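Local coordinates for topoisomerase I-like protein (Leishmania donovani, PDB 2B9S) that probably relaxes supercoiled DNA by transiently cutting and rejoining one strand, acting as the large subunit of a heterodimeric type IB topoisomerase, at residues 56-59 and 60-64; 277-280 and 281-285; 352-355 and 356-360. One frame throughout, in Å; residues are numbered along the deposited sequence.

Interaction 1. Residues 56-59 and 60-64; sequences EEEV and ATMFA
Two donors of Thr61 approach the peptide carbonyl plane of Glu57 from opposite faces: the backbone N on one side and OG1 on the other, both ending on Glu57 O. The hydroxyl makes the shorter bond, Thr61 OG1 to Glu57 O at 2.6 Å, while Thr61 N stands 3.0 Å from Glu57 O. With OG1 anti to its own carbonyl carbon (chi1 -56°), the hydroxyl leans back along the helix axis, the usual way a threonine inside a helix returns to the carbonyl four residues earlier. OG1 is also hydrogen-bonded to His39 NE2. One residue on, Met62 CE comes against the stem of Glu58, 3.8 Å from Glu58 CG and 4.1 Å from the carboxylate oxygen OE2. The two side chains are both extended and run at a slant to each other, so the methyl rests mainly on the aliphatic stem of Glu58; the carboxylate itself goes on to a salt bridge with Arg178. Glu57 turns its carboxylate to Tyr36 and the backbone of His39 and Gly40, and Glu56 pairs with Arg92. The Phe63 ring stacks with Phe81 and Tyr72 and meets Phe104 edge-to-face. Within the DNA-binding fragment, helix 54-64 packs Val59 and Ala60 on helix 75-89, Val59 and Met62 on Leu175 of strand 175-176, and Thr61 and Ala64 on helix 105-119.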
ATOM      1  N   GLU D  56       5.036 -21.151 -22.967  1.00 25.11           N
ATOM      2  CA  GLU D  56       3.814 -21.841 -22.538  1.00 24.92           C
ATOM      3  C   GLU D  56       4.054 -22.563 -21.226  1.00 24.59           C
ATOM      4  O   GLU D  56       3.196 -22.565 -20.354  1.00 26.87           O
ATOM      5  CB  GLU D  56       3.356 -22.871 -23.588  1.00 23.53           C
ATOM      6  CG  GLU D  56       2.948 -22.279 -24.918  1.00 25.45           C
ATOM      7  CD  GLU D  56       2.926 -23.289 -26.049  1.00 25.78           C
ATOM      8  OE1 GLU D  56       3.370 -24.431 -25.860  1.00 29.17           O
ATOM      9  OE2 GLU D  56       2.466 -22.947 -27.150  1.00 28.43           O
ATOM     10  N   GLU D  57       5.226 -23.184 -21.109  1.00 23.08           N
ATOM     11  CA  GLU D  57       5.582 -23.997 -19.974  1.00 21.26           C
ATOM     12  C   GLU D  57       5.741 -23.166 -18.714  1.00 22.11           C
ATOM     13  O   GLU D  57       5.401 -23.615 -17.609  1.00 21.80           O
ATOM     14  CB  GLU D  57       6.882 -24.760 -20.265  1.00 21.41           C
ATOM     15  CG  GLU D  57       7.334 -25.574 -19.077  1.00 23.72           C
ATOM     16  CD  GLU D  57       8.774 -26.033 -19.165  1.00 25.40           C
ATOM     17  OE1 GLU D  57       9.075 -26.975 -19.936  1.00 26.84           O
ATOM     18  OE2 GLU D  57       9.597 -25.472 -18.423  1.00 24.97           O
ATOM     19  N   GLU D  58       6.312 -21.976 -18.875  1.00 21.83           N
ATOM     20  CA  GLU D  58       6.526 -21.082 -17.753  1.00 20.94           C
ATOM     21  C   GLU D  58       5.190 -20.681 -17.126  1.00 20.62           C
ATOM     22  O   GLU D  58       5.057 -20.689 -15.900  1.00 21.74           O
ATOM     23  CB  GLU D  58       7.298 -19.838 -18.210  1.00 21.20           C
ATOM     24  CG  GLU D  58       7.487 -18.790 -17.124  1.00 21.97           C
ATOM     25  CD  GLU D  58       8.185 -17.537 -17.604  1.00 22.20           C
ATOM     26  OE1 GLU D  58       8.095 -17.207 -18.817  1.00 23.02           O
ATOM     27  OE2 GLU D  58       8.780 -16.856 -16.744  1.00 21.22           O
ATOM     28  N   VAL D  59       4.222 -20.330 -17.973  1.00 19.94           N
ATOM     29  CA  VAL D  59       2.896 -19.907 -17.532  1.00 22.55           C
ATOM     30  C   VAL D  59       2.053 -21.061 -16.951  1.00 22.44           C
ATOM     31  O   VAL D  59       1.390 -20.891 -15.923  1.00 25.03           O
ATOM     32  CB  VAL D  59       2.172 -19.088 -18.633  1.00 22.93           C
ATOM     33  CG1 VAL D  59       0.753 -18.670 -18.204  1.00 21.51           C
ATOM     34  CG2 VAL D  59       2.993 -17.844 -18.958  1.00 23.35           C
ATOM     35  N   ALA D  60       2.110 -22.230 -17.585  1.00 21.38           N
ATOM     36  CA  ALA D  60       1.560 -23.477 -17.019  1.00 21.82           C
ATOM     37  C   ALA D  60       2.102 -23.782 -15.622  1.00 21.08           C
ATOM     38  O   ALA D  60       1.361 -24.185 -14.739  1.00 22.33           O
ATOM     39  CB  ALA D  60       1.834 -24.675 -17.977  1.00 19.26           C
ATOM     40  N   THR D  61       3.407 -23.588 -15.433  1.00 23.43           N
ATOM     41  CA  THR D  61       4.091 -23.902 -14.180  1.00 21.69           C
ATOM     42  C   THR D  61       3.629 -22.954 -13.078  1.00 20.37           C
ATOM     43  O   THR D  61       3.541 -23.346 -11.932  1.00 22.36           O
ATOM     44  CB  THR D  61       5.677 -23.855 -14.350  1.00 22.25           C
ATOM     45  OG1 THR D  61       6.078 -24.751 -15.397  1.00 20.09           O
ATOM     46  CG2 THR D  61       6.430 -24.237 -13.060  1.00 17.78           C
ATOM     47  N   MET D  62       3.374 -21.703 -13.429  1.00 22.30           N
ATOM     48  CA  MET D  62       2.893 -20.690 -12.484  1.00 23.20           C
ATOM     49  C   MET D  62       1.604 -21.129 -11.756  1.00 21.91           C
ATOM     50  O   MET D  62       1.506 -21.042 -10.537  1.00 22.93           O
ATOM     51  CB  MET D  62       2.651 -19.376 -13.222  1.00 23.48           C
ATOM     52  CG  MET D  62       3.868 -18.553 -13.499  1.00 22.57           C
ATOM     53  SD  MET D  62       3.423 -17.206 -14.612  1.00 24.77           S
ATOM     54  CE  MET D  62       5.101 -16.666 -15.026  1.00 22.95           C
ATOM     55  N   PHE D  63       0.651 -21.624 -12.530  1.00 22.83           N
ATOM     56  CA  PHE D  63      -0.604 -22.201 -12.063  1.00 25.11           C
ATOM     57  C   PHE D  63      -0.439 -23.548 -11.339  1.00 27.15           C
ATOM     58  O   PHE D  63      -0.918 -23.710 -10.205  1.00 28.23           O
ATOM     59  CB  PHE D  63      -1.520 -22.378 -13.286  1.00 24.80           C
ATOM     60  CG  PHE D  63      -2.932 -22.852 -12.960  1.00 25.14           C
ATOM     61  CD1 PHE D  63      -3.846 -22.009 -12.325  1.00 24.10           C
ATOM     62  CD2 PHE D  63      -3.345 -24.132 -13.315  1.00 25.37           C
ATOM     63  CE1 PHE D  63      -5.140 -22.431 -12.043  1.00 24.13           C
ATOM     64  CE2 PHE D  63      -4.659 -24.566 -13.036  1.00 25.79           C
ATOM     65  CZ  PHE D  63      -5.549 -23.709 -12.406  1.00 24.77           C
ATOM     66  N   ALA D  64       0.225 -24.503 -12.002  1.00 26.60           N
ATOM     67  CA  ALA D  64       0.478 -25.862 -11.474  1.00 26.57           C
ATOM     68  C   ALA D  64       0.995 -25.881 -10.049  1.00 25.63           C
ATOM     69  O   ALA D  64       0.608 -26.719  -9.240  1.00 29.10           O
ATOM     70  CB  ALA D  64       1.468 -26.636 -12.405  1.00 23.84           C
TER

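Interaction 2. Residues 277-280 and 281-285; sequences RAVA and MYFID
From Arg277 to Ile284 the backbone follows regular alpha-helical geometry, with Met281, Tyr282, Phe283 and Ile284 each donating N-H to the carbonyl four residues back at 2.9 to 3.0 Å. This is the middle of helix 272-287, a buried helix of the catalytic core. The central side-chain contact is a CH-pi interaction one turn apart: Val279 CG1 sits over the face of the Phe283 ring, 4.1 Å from its centroid and 21° off the ring normal. Its nearest ring atom is CZ, 3.9 Å from CG1, so the methyl favours the outer half of the ring. The inner half of the same face lies over the backbone, with Val279 O 3.4 Å above the plane of the Phe283 ring and displaced toward its rim. Phe283 CG is anti to its carbonyl carbon (chi1 -74°), which swings the ring back along the helix to lie beside Val279. Phe283 CE1 in turn meets the Tyr282 ring at its edge, in plane. Val279 and Phe283 pack against helix 341-351, whereas Ala280 and Ile284 face helix 366-373 and Met281 faces helix 236-266. Beyond them Asp285 forms a salt bridge with Arg260, and its carbonyl accepts a hydrogen bond from Asn389 of helix 384-400, which also carries Arg386 of the vanadate pocket. Met281 takes the least roomy first torsion, CG lodged between its backbone N and carbonyl carbon (chi1 59°), and this presses Met281 CG to 3.1 Å from Arg277 O.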
ATOM      1  N   ARG D 277     -21.587  17.038   1.833  1.00 30.31           N
ATOM      2  CA  ARG D 277     -20.198  17.415   2.167  1.00 30.55           C
ATOM      3  C   ARG D 277     -19.945  17.455   3.683  1.00 31.43           C
ATOM      4  O   ARG D 277     -18.908  16.959   4.153  1.00 32.33           O
ATOM      5  CB  ARG D 277     -19.829  18.757   1.525  1.00 28.99           C
ATOM      6  CG  ARG D 277     -18.326  19.061   1.497  1.00 29.67           C
ATOM      7  CD  ARG D 277     -18.046  20.349   0.726  1.00 31.57           C
ATOM      8  NE  ARG D 277     -18.624  21.518   1.408  1.00 33.58           N
ATOM      9  CZ  ARG D 277     -18.730  22.739   0.886  1.00 33.61           C
ATOM     10  NH1 ARG D 277     -18.306  23.005  -0.351  1.00 33.17           N
ATOM     11  NH2 ARG D 277     -19.269  23.703   1.619  1.00 34.02           N
ATOM     12  N   ALA D 278     -20.908  18.012   4.431  1.00 31.49           N
ATOM     13  CA  ALA D 278     -20.872  18.092   5.909  1.00 30.26           C
ATOM     14  C   ALA D 278     -20.889  16.741   6.628  1.00 30.55           C
ATOM     15  O   ALA D 278     -20.134  16.526   7.577  1.00 31.01           O
ATOM     16  CB  ALA D 278     -22.031  18.964   6.412  1.00 29.15           C
ATOM     17  N   VAL D 279     -21.770  15.840   6.201  1.00 29.58           N
ATOM     18  CA  VAL D 279     -21.849  14.498   6.800  1.00 28.69           C
ATOM     19  C   VAL D 279     -20.593  13.675   6.462  1.00 30.03           C
ATOM     20  O   VAL D 279     -20.100  12.893   7.291  1.00 30.05           O
ATOM     21  CB  VAL D 279     -23.171  13.779   6.392  1.00 27.63           C
ATOM     22  CG1 VAL D 279     -23.260  12.373   6.949  1.00 24.35           C
ATOM     23  CG2 VAL D 279     -24.385  14.607   6.859  1.00 28.87           C
ATOM     24  N   ALA D 280     -20.059  13.879   5.255  1.00 30.17           N
ATOM     25  CA  ALA D 280     -18.858  13.167   4.822  1.00 29.27           C
ATOM     26  C   ALA D 280     -17.673  13.616   5.649  1.00 30.11           C
ATOM     27  O   ALA D 280     -16.903  12.778   6.154  1.00 29.34           O
ATOM     28  CB  ALA D 280     -18.601  13.364   3.334  1.00 28.03           C
ATOM     29  N   MET D 281     -17.524  14.930   5.824  1.00 31.90           N
ATOM     30  CA  MET D 281     -16.425  15.403   6.659  1.00 33.16           C
ATOM     31  C   MET D 281     -16.608  15.092   8.154  1.00 31.56           C
ATOM     32  O   MET D 281     -15.640  14.866   8.866  1.00 31.71           O
ATOM     33  CB  MET D 281     -15.974  16.842   6.317  1.00 35.90           C
ATOM     34  CG  MET D 281     -16.968  17.936   6.423  1.00 37.06           C
ATOM     35  SD  MET D 281     -16.421  19.382   5.463  1.00 38.33           S
ATOM     36  CE  MET D 281     -15.480  20.283   6.699  1.00 38.28           C
ATOM     37  N   TYR D 282     -17.856  14.991   8.599  1.00 32.36           N
ATOM     38  CA  TYR D 282     -18.172  14.467   9.919  1.00 31.41           C
ATOM     39  C   TYR D 282     -17.703  13.013  10.114  1.00 33.20           C
ATOM     40  O   TYR D 282     -17.145  12.673  11.171  1.00 31.86           O
ATOM     41  CB  TYR D 282     -19.678  14.570  10.159  1.00 33.05           C
ATOM     42  CG  TYR D 282     -20.171  13.880  11.412  1.00 33.40           C
ATOM     43  CD1 TYR D 282     -20.063  14.496  12.666  1.00 32.67           C
ATOM     44  CD2 TYR D 282     -20.766  12.619  11.345  1.00 33.25           C
ATOM     45  CE1 TYR D 282     -20.519  13.866  13.822  1.00 33.11           C
ATOM     46  CE2 TYR D 282     -21.222  11.976  12.489  1.00 34.29           C
ATOM     47  CZ  TYR D 282     -21.103  12.609  13.732  1.00 34.47           C
ATOM     48  OH  TYR D 282     -21.564  11.978  14.875  1.00 35.07           O
ATOM     49  N   PHE D 283     -17.969  12.154   9.114  1.00 32.30           N
ATOM     50  CA  PHE D 283     -17.506  10.765   9.129  1.00 30.82           C
ATOM     51  C   PHE D 283     -15.989  10.645   9.101  1.00 29.43           C
ATOM     52  O   PHE D 283     -15.433   9.858   9.844  1.00 28.93           O
ATOM     53  CB  PHE D 283     -18.080   9.945   7.964  1.00 32.47           C
ATOM     54  CG  PHE D 283     -19.534   9.590   8.113  1.00 33.12           C
ATOM     55  CD1 PHE D 283     -20.193   9.725   9.336  1.00 34.96           C
ATOM     56  CD2 PHE D 283     -20.238   9.085   7.031  1.00 33.54           C
ATOM     57  CE1 PHE D 283     -21.538   9.408   9.469  1.00 34.06           C
ATOM     58  CE2 PHE D 283     -21.574   8.742   7.153  1.00 34.28           C
ATOM     59  CZ  PHE D 283     -22.228   8.908   8.386  1.00 34.01           C
ATOM     60  N   ILE D 284     -15.340  11.401   8.219  1.00 31.16           N
ATOM     61  CA  ILE D 284     -13.881  11.383   8.057  1.00 32.92           C
ATOM     62  C   ILE D 284     -13.179  11.883   9.332  1.00 34.93           C
ATOM     63  O   ILE D 284     -12.176  11.297   9.779  1.00 34.86           O
ATOM     64  CB  ILE D 284     -13.446  12.208   6.814  1.00 32.94           C
ATOM     65  CG1 ILE D 284     -13.922  11.520   5.523  1.00 32.88           C
ATOM     66  CG2 ILE D 284     -11.946  12.452   6.802  1.00 32.38           C
ATOM     67  CD1 ILE D 284     -13.777  12.355   4.264  1.00 31.65           C
ATOM     68  N   ASP D 285     -13.728  12.949   9.914  1.00 35.91           N
ATOM     69  CA  ASP D 285     -13.265  13.475  11.195  1.00 37.16           C
ATOM     70  C   ASP D 285     -13.468  12.490  12.352  1.00 37.90           C
ATOM     71  O   ASP D 285     -12.491  12.093  12.998  1.00 36.79           O
ATOM     72  CB  ASP D 285     -13.951  14.812  11.501  1.00 39.20           C
ATOM     73  CG  ASP D 285     -13.620  15.360  12.894  1.00 40.00           C
ATOM     74  OD1 ASP D 285     -12.693  14.859  13.565  1.00 40.20           O
ATOM     75  OD2 ASP D 285     -14.303  16.308  13.313  1.00 40.17           O
TER

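Interaction 3. Residues 352-355 and 356-360; sequences RRKS and PGMDI
Lys354 and Met358 make the closer-packed side of this contact, their side chains crossing at about a right angle. The terminal methyl, Met358 CE, rests on the middle of the lysine chain, 3.8 Å from Lys354 CG, because Met358 bends at its last torsion (chi3 66°). The extended lysine runs past it to a weak hydrogen bond from Lys354 NZ to Asp359 O at 3.3 Å, and the same ammonium group is hydrogen-bonded to Phe350 O at the end of helix 341-351. Between these residues the chain reverses in a type I beta turn from Ser355 to Met358, closed by the bond from Met358 N to Ser355 O at 3.2 Å; the donor stands above the carbonyl plane, 49° out of it. Pro356 sits at the second position of the turn. The exposed side, around Ser355, is the looser one: Met358 SD receives only a weak, long bond from Ser355 N at 3.7 Å and has Ser355 OG 3.5 Å away. Lys354, Ser355 and Met358 all touch a crystal neighbour. Backbone hydrogen bonds pair Pro356 with Glu311, Met358 with Val310 and Ile360 with Leu308, laying this exposed loop along the 308-311 segment.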
ATOM      1  N   ARG D 352     -33.846   7.768   1.785  1.00 34.93           N
ATOM      2  CA  ARG D 352     -35.232   7.320   1.979  1.00 38.55           C
ATOM      3  C   ARG D 352     -35.866   6.455   0.861  1.00 39.47           C
ATOM      4  O   ARG D 352     -36.400   5.365   1.137  1.00 43.56           O
ATOM      5  CB  ARG D 352     -36.176   8.435   2.476  1.00 40.75           C
ATOM      6  CG  ARG D 352     -36.564   9.504   1.485  1.00 42.93           C
ATOM      7  CD  ARG D 352     -37.733  10.294   2.026  1.00 44.52           C
ATOM      8  NE  ARG D 352     -39.027   9.781   1.578  1.00 46.93           N
ATOM      9  CZ  ARG D 352     -39.803  10.420   0.702  1.00 49.33           C
ATOM     10  NH1 ARG D 352     -39.376  11.580   0.208  1.00 51.25           N
ATOM     11  NH2 ARG D 352     -40.992   9.924   0.316  1.00 47.10           N
ATOM     12  N   ARG D 353     -35.842   6.897  -0.382  1.00 35.91           N
ATOM     13  CA  ARG D 353     -36.557   6.076  -1.358  1.00 34.90           C
ATOM     14  C   ARG D 353     -35.604   5.369  -2.339  1.00 32.32           C
ATOM     15  O   ARG D 353     -36.011   4.925  -3.406  1.00 30.27           O
ATOM     16  CB  ARG D 353     -37.665   6.910  -2.078  1.00 33.05           C
ATOM     17  N   LYS D 354     -34.338   5.258  -1.933  1.00 30.26           N
ATOM     18  CA  LYS D 354     -33.260   4.787  -2.790  1.00 28.13           C
ATOM     19  C   LYS D 354     -33.086   3.273  -2.699  1.00 27.26           C
ATOM     20  O   LYS D 354     -33.261   2.686  -1.638  1.00 27.26           O
ATOM     21  CB  LYS D 354     -31.954   5.493  -2.410  1.00 26.83           C
ATOM     22  CG  LYS D 354     -31.949   6.933  -2.753  1.00 24.64           C
ATOM     23  CD  LYS D 354     -30.567   7.501  -2.708  1.00 26.10           C
ATOM     24  CE  LYS D 354     -30.536   8.975  -3.166  1.00 24.46           C
ATOM     25  NZ  LYS D 354     -29.267   9.534  -2.622  1.00 29.34           N
ATOM     26  N   SER D 355     -32.745   2.640  -3.814  1.00 27.11           N
ATOM     27  CA  SER D 355     -32.456   1.216  -3.783  1.00 28.45           C
ATOM     28  C   SER D 355     -31.054   0.947  -3.166  1.00 27.13           C
ATOM     29  O   SER D 355     -30.230   1.877  -3.050  1.00 26.05           O
ATOM     30  CB  SER D 355     -32.657   0.591  -5.170  1.00 29.19           C
ATOM     31  OG  SER D 355     -31.933   1.288  -6.152  1.00 33.89           O
ATOM     32  N   PRO D 356     -30.802  -0.295  -2.706  1.00 26.75           N
ATOM     33  CA  PRO D 356     -29.542  -0.592  -1.960  1.00 26.44           C
ATOM     34  C   PRO D 356     -28.224  -0.268  -2.698  1.00 26.15           C
ATOM     35  O   PRO D 356     -27.258   0.177  -2.066  1.00 25.52           O
ATOM     36  CB  PRO D 356     -29.653  -2.094  -1.659  1.00 27.00           C
ATOM     37  CG  PRO D 356     -31.176  -2.375  -1.693  1.00 26.96           C
ATOM     38  CD  PRO D 356     -31.662  -1.492  -2.826  1.00 26.24           C
ATOM     39  N   GLY D 357     -28.202  -0.456  -4.017  1.00 25.22           N
ATOM     40  CA  GLY D 357     -27.018  -0.167  -4.805  1.00 23.50           C
ATOM     41  C   GLY D 357     -26.749   1.280  -5.189  1.00 24.97           C
ATOM     42  O   GLY D 357     -25.819   1.546  -5.939  1.00 27.20           O
ATOM     43  N   MET D 358     -27.549   2.224  -4.703  1.00 25.34           N
ATOM     44  CA  MET D 358     -27.358   3.636  -5.038  1.00 23.46           C
ATOM     45  C   MET D 358     -26.432   4.316  -4.025  1.00 24.77           C
ATOM     46  O   MET D 358     -26.378   3.892  -2.850  1.00 24.14           O
ATOM     47  CB  MET D 358     -28.712   4.347  -5.104  1.00 24.43           C
ATOM     48  CG  MET D 358     -29.534   4.045  -6.392  1.00 23.97           C
ATOM     49  SD  MET D 358     -31.230   4.730  -6.405  1.00 25.92           S
ATOM     50  CE  MET D 358     -30.930   6.491  -6.411  1.00 21.11           C
ATOM     51  N   ASP D 359     -25.694   5.343  -4.476  1.00 24.72           N
ATOM     52  CA  ASP D 359     -24.801   6.124  -3.606  1.00 27.57           C
ATOM     53  C   ASP D 359     -25.585   6.982  -2.626  1.00 28.02           C
ATOM     54  O   ASP D 359     -26.536   7.654  -3.021  1.00 27.85           O
ATOM     55  CB  ASP D 359     -23.937   7.132  -4.393  1.00 28.46           C
ATOM     56  CG  ASP D 359     -22.913   6.489  -5.313  1.00 29.50           C
ATOM     57  OD1 ASP D 359     -22.694   5.262  -5.262  1.00 28.37           O
ATOM     58  OD2 ASP D 359     -22.319   7.263  -6.106  1.00 29.97           O
ATOM     59  N   ILE D 360     -25.102   7.015  -1.385  1.00 29.78           N
ATOM     60  CA  ILE D 360     -25.572   7.931  -0.341  1.00 31.99           C
ATOM     61  C   ILE D 360     -25.176   9.379  -0.628  1.00 32.11           C
ATOM     62  O   ILE D 360     -26.009  10.293  -0.529  1.00 33.09           O
ATOM     63  CB  ILE D 360     -24.982   7.549   1.033  1.00 32.66           C
ATOM     64  CG1 ILE D 360     -25.427   6.150   1.436  1.00 32.03           C
ATOM     65  CG2 ILE D 360     -25.382   8.587   2.097  1.00 34.57           C
ATOM     66  CD1 ILE D 360     -24.663   5.583   2.607  1.00 33.63           C
TER

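In the fold
Interaction 1 comes first along the chain, in the DNA-binding fragment, and interactions 2 and 3 follow in the catalytic core. The centres of interactions 1 and 2 lie 48 Å apart on opposite sides of the chain's centre, so they belong to separate parts of the enzyme. Interactions 2 and 3 are neighbours, 19 Å between centres and about 6 Å between nearest atoms, without touching. Interaction 2 is the inner one, with the side chain of Ile284 about 11 Å from the vanadate, while 352-360 is the peripheral loop between helices 341-351 and 366-373, both of which flank helix 272-287.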